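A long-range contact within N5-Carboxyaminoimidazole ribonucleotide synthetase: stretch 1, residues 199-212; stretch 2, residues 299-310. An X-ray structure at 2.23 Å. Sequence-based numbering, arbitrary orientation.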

# COMPACT_ATOMS: atom_id res chain seq x y z
N VAL A 199 -9.15 -3.13 16.34
CA VAL A 199 -9.81 -1.90 16.75
C VAL A 199 -8.83 -0.75 16.66
O VAL A 199 -7.61 -0.94 16.80
N THR A 200 -9.34 0.46 16.42
CA THR A 200 -8.44 1.61 16.46
C THR A 200 -9.09 2.68 17.30
O THR A 200 -10.26 3.01 17.13
N ARG A 201 -8.31 3.27 18.19
CA ARG A 201 -8.83 4.33 19.06
C ARG A 201 -7.99 5.55 18.82
O ARG A 201 -6.77 5.44 18.72
N GLY A 202 -8.62 6.70 18.70
CA GLY A 202 -7.85 7.89 18.39
C GLY A 202 -8.24 9.07 19.26
O GLY A 202 -8.82 8.91 20.34
N ASN A 203 -7.93 10.24 18.77
CA ASN A 203 -8.21 11.50 19.43
C ASN A 203 -9.65 11.67 19.91
O ASN A 203 -10.59 11.20 19.27
N ASN A 204 -9.81 12.37 21.01
CA ASN A 204 -11.12 12.68 21.57
C ASN A 204 -12.08 11.48 21.59
O ASN A 204 -13.23 11.57 21.10
N ASN A 205 -11.59 10.36 22.10
CA ASN A 205 -12.41 9.16 22.27
C ASN A 205 -12.90 8.47 20.99
O ASN A 205 -13.75 7.58 21.07
N GLN A 206 -12.43 8.87 19.82
CA GLN A 206 -12.82 8.18 18.62
C GLN A 206 -12.43 6.68 18.63
O GLN A 206 -11.36 6.32 19.14
N ILE A 207 -13.28 5.84 18.07
CA ILE A 207 -13.04 4.41 17.97
C ILE A 207 -13.64 3.81 16.68
O ILE A 207 -14.67 4.27 16.23
N THR A 208 -12.98 2.80 16.11
CA THR A 208 -13.42 2.14 14.89
C THR A 208 -13.09 0.66 14.97
O THR A 208 -12.09 0.28 15.54
N PHE A 209 -13.97 -0.16 14.40
CA PHE A 209 -13.85 -1.59 14.45
C PHE A 209 -13.74 -2.15 13.03
O PHE A 209 -14.56 -1.82 12.18
N PHE A 210 -12.74 -2.99 12.80
CA PHE A 210 -12.63 -3.76 11.58
C PHE A 210 -13.60 -4.94 11.65
O PHE A 210 -14.08 -5.29 12.72
N PRO A 211 -13.91 -5.54 10.49
CA PRO A 211 -14.74 -6.76 10.47
C PRO A 211 -14.15 -7.87 11.36
O PRO A 211 -12.94 -8.09 11.37
N LEU A 212 -15.02 -8.59 12.08
CA LEU A 212 -14.61 -9.74 12.88
C LEU A 212 -13.90 -10.75 12.00
O LEU A 212 -14.31 -11.01 10.88
N THR A 299 -1.25 10.02 14.89
CA THR A 299 -0.93 11.40 14.49
C THR A 299 -2.09 12.33 14.85
O THR A 299 -2.06 13.54 14.55
N GLY A 300 -3.11 11.77 15.51
CA GLY A 300 -4.20 12.57 16.09
C GLY A 300 -5.25 13.03 15.07
O GLY A 300 -5.95 14.00 15.34
N GLN A 301 -5.36 12.34 13.93
CA GLN A 301 -6.36 12.67 12.90
C GLN A 301 -7.71 12.04 13.24
O GLN A 301 -7.79 11.16 14.09
N SER A 302 -8.76 12.47 12.57
CA SER A 302 -10.05 11.77 12.65
C SER A 302 -9.95 10.39 12.03
O SER A 302 -9.19 10.19 11.04
N LEU A 303 -10.71 9.44 12.62
CA LEU A 303 -10.73 8.05 12.17
C LEU A 303 -12.01 7.89 11.41
O LEU A 303 -12.97 8.56 11.70
N PRO A 304 -12.05 6.98 10.41
CA PRO A 304 -13.35 6.74 9.77
C PRO A 304 -14.28 6.12 10.81
O PRO A 304 -13.80 5.39 11.67
N ASN A 305 -15.57 6.41 10.72
CA ASN A 305 -16.54 5.87 11.67
C ASN A 305 -16.76 4.40 11.49
O ASN A 305 -17.03 3.70 12.46
N SER A 306 -16.66 3.91 10.26
CA SER A 306 -16.76 2.47 10.05
C SER A 306 -15.75 2.00 9.04
O SER A 306 -15.21 2.79 8.27
N ILE A 307 -15.49 0.70 9.04
CA ILE A 307 -14.63 0.10 8.04
C ILE A 307 -15.44 -0.84 7.14
O ILE A 307 -16.28 -1.59 7.63
N GLU A 308 -15.21 -0.75 5.83
CA GLU A 308 -16.00 -1.56 4.90
C GLU A 308 -15.17 -2.71 4.45
O GLU A 308 -14.03 -2.51 4.05
N LEU A 309 -15.73 -3.90 4.48
CA LEU A 309 -15.11 -5.03 3.78
C LEU A 309 -15.55 -4.99 2.30
O LEU A 309 -16.72 -5.31 1.97
N LEU A 310 -14.65 -4.59 1.41
CA LEU A 310 -14.93 -4.49 -0.06
C LEU A 310 -15.04 -5.88 -0.72
O LEU A 310 -15.82 -6.09 -1.65

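Stretch 1 forms a hairpin, with the strand through T200 paired to the strand through T208, and stretch 2 runs alongside it without regular secondary structure. V199 and R201 point away from stretch 2. T200, between them, points toward it in the m rotamer, and its CG2 lies 3.8 Å from L303 CD1. L303 (m, t) points in and also reaches G202, with CD1 3.5 Å from G202 N. G202 has no side chain, and an ideal CB there would sit 3.0 Å from L303 CD1, a tight approach.

N203 points in with an off-rotamer chi1 of -126°. Its ND2 donates a hydrogen bond to G300 O at 2.8 Å. Water 1 adds a second link: it accepts from N203 N and donates to Q301 O, both at 2.8 Å. N204 and N205 are out of reach. N205 OD1 instead accepts a bond from R201 NH2 at 2.7 Å.

Q206 (m, t) extends toward stretch 2. Its OE1 accepts a nearly straight hydrogen bond from L303 N at 2.9 Å, while its NE2 donates to N203 O at 3.1 Å. The amide thus ties the turn to stretch 2. I207 points away.

T208 points in as m. Its OG1 donates to P304 O at 2.9 Å, and its CG2 packs 3.3 Å from I307 CD1. F209 points away, but its backbone is bridged by two waters. Water 2 joins F209 N to N305 O, and water 3 joins F209 O to I307 N.

The CA-to-CB bond of F210 points away, yet its m rotamer leaves the ring near I307. I307 points in, with chi1 m and chi2 off at 134°. Its CD1 sits over one ring face, a CH-pi contact. P211 closes the apolar patch, with CD 4.0 Å from I307 CG2 and CG 4.1 Å from L309 CB.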

# COMPACT_ATOMS: atom_id res chain seq x y z
CB VAL A 199 -10.31 -1.98 18.26
CG1 VAL A 199 -11.06 -0.72 18.69
CG2 VAL A 199 -11.15 -3.21 18.54
CB THR A 200 -8.11 2.19 15.05
OG1 THR A 200 -7.56 1.17 14.20
CG2 THR A 200 -7.04 3.31 15.21
CB ARG A 201 -8.73 3.91 20.53
CG ARG A 201 -10.09 3.75 21.18
CD ARG A 201 -9.96 3.61 22.70
NE ARG A 201 -10.56 4.74 23.36
CZ ARG A 201 -9.93 5.66 24.06
NH1 ARG A 201 -8.61 5.61 24.26
NH2 ARG A 201 -10.65 6.66 24.57
CB ASN A 203 -7.91 12.61 18.44
CG ASN A 203 -6.97 13.61 18.99
OD1 ASN A 203 -6.73 13.64 20.20
ND2 ASN A 203 -6.40 14.45 18.11
CB ASN A 204 -11.74 13.86 20.82
CG ASN A 204 -12.89 14.52 21.59
OD1 ASN A 204 -12.89 14.59 22.83
ND2 ASN A 204 -13.88 15.01 20.85
CB ASN A 205 -13.62 9.46 23.20
CG ASN A 205 -14.10 8.22 23.96
OD1 ASN A 205 -13.30 7.36 24.39
ND2 ASN A 205 -15.43 8.09 24.12
CB GLN A 206 -12.17 8.82 17.45
CG GLN A 206 -12.66 10.17 17.11
CD GLN A 206 -11.88 10.68 15.89
OE1 GLN A 206 -12.31 10.50 14.75
NE2 GLN A 206 -10.71 11.27 16.14
CB ILE A 207 -13.50 3.66 19.23
CG1 ILE A 207 -13.13 2.19 19.13
CG2 ILE A 207 -15.02 3.83 19.46
CD1 ILE A 207 -13.28 1.40 20.46
CB THR A 208 -12.68 2.69 13.66
OG1 THR A 208 -12.50 4.09 13.85
CG2 THR A 208 -13.50 2.48 12.36
CB PHE A 209 -15.09 -2.22 15.13
CG PHE A 209 -15.25 -1.86 16.57
CD1 PHE A 209 -16.01 -0.75 16.94
CD2 PHE A 209 -14.68 -2.65 17.57
CE1 PHE A 209 -16.20 -0.43 18.30
CE2 PHE A 209 -14.84 -2.33 18.94
CZ PHE A 209 -15.62 -1.22 19.30
CB PHE A 210 -11.16 -4.25 11.43
CG PHE A 210 -10.21 -3.15 11.02
CD1 PHE A 210 -9.79 -2.20 11.95
CD2 PHE A 210 -9.80 -3.00 9.68
CE1 PHE A 210 -8.96 -1.13 11.55
CE2 PHE A 210 -8.98 -1.92 9.27
CZ PHE A 210 -8.56 -1.00 10.20
CB PRO A 211 -14.69 -7.21 8.99
CG PRO A 211 -13.91 -6.08 8.21
CD PRO A 211 -13.80 -4.91 9.14
CB LEU A 212 -15.83 -10.38 13.52
CG LEU A 212 -15.54 -11.35 14.65
CD1 LEU A 212 -15.01 -10.65 15.96
CD2 LEU A 212 -16.79 -12.27 14.90
CB THR A 299 -0.61 11.53 12.97
OG1 THR A 299 -1.74 11.06 12.19
CG2 THR A 299 0.67 10.70 12.60
CB GLN A 301 -5.93 12.15 11.52
CG GLN A 301 -4.43 12.45 11.11
CD GLN A 301 -4.17 13.88 10.99
OE1 GLN A 301 -4.72 14.55 10.12
NE2 GLN A 301 -3.34 14.40 11.88
CB SER A 302 -11.18 12.54 11.98
OG SER A 302 -11.32 13.80 12.62
CB LEU A 303 -10.78 7.07 13.37
CG LEU A 303 -9.49 7.06 14.21
CD1 LEU A 303 -9.55 6.13 15.41
CD2 LEU A 303 -8.35 6.64 13.31
CB PRO A 304 -13.02 5.74 8.70
CG PRO A 304 -11.73 5.04 9.24
CD PRO A 304 -10.98 6.17 9.84
CB ASN A 305 -17.87 6.63 11.57
CG ASN A 305 -17.74 8.09 12.05
OD1 ASN A 305 -18.27 9.01 11.42
ND2 ASN A 305 -16.98 8.30 13.14
CB SER A 306 -18.19 2.06 9.64
OG SER A 306 -18.42 2.45 8.30
CB ILE A 307 -13.44 -0.62 8.69
CG1 ILE A 307 -12.51 0.45 9.29
CG2 ILE A 307 -12.63 -1.37 7.63
CD1 ILE A 307 -12.10 0.08 10.63
CB GLU A 308 -16.43 -0.77 3.66
CG GLU A 308 -17.67 0.04 3.84
CD GLU A 308 -18.21 0.62 2.54
OE1 GLU A 308 -18.78 1.75 2.61
OE2 GLU A 308 -18.09 -0.03 1.46
CB LEU A 309 -15.48 -6.36 4.47
CG LEU A 309 -14.91 -7.66 3.92
CD1 LEU A 309 -13.42 -7.74 4.12
CD2 LEU A 309 -15.56 -8.78 4.65
CB LEU A 310 -13.85 -3.65 -0.73
CG LEU A 310 -13.67 -2.24 -0.12
CD1 LEU A 310 -12.48 -1.47 -0.72
CD2 LEU A 310 -15.00 -1.41 -0.23
O HOH W 1 -6.47 10.38 16.42
O HOH W 2 -16.73 0.85 13.68
O HOH W 3 -16.87 -0.85 11.40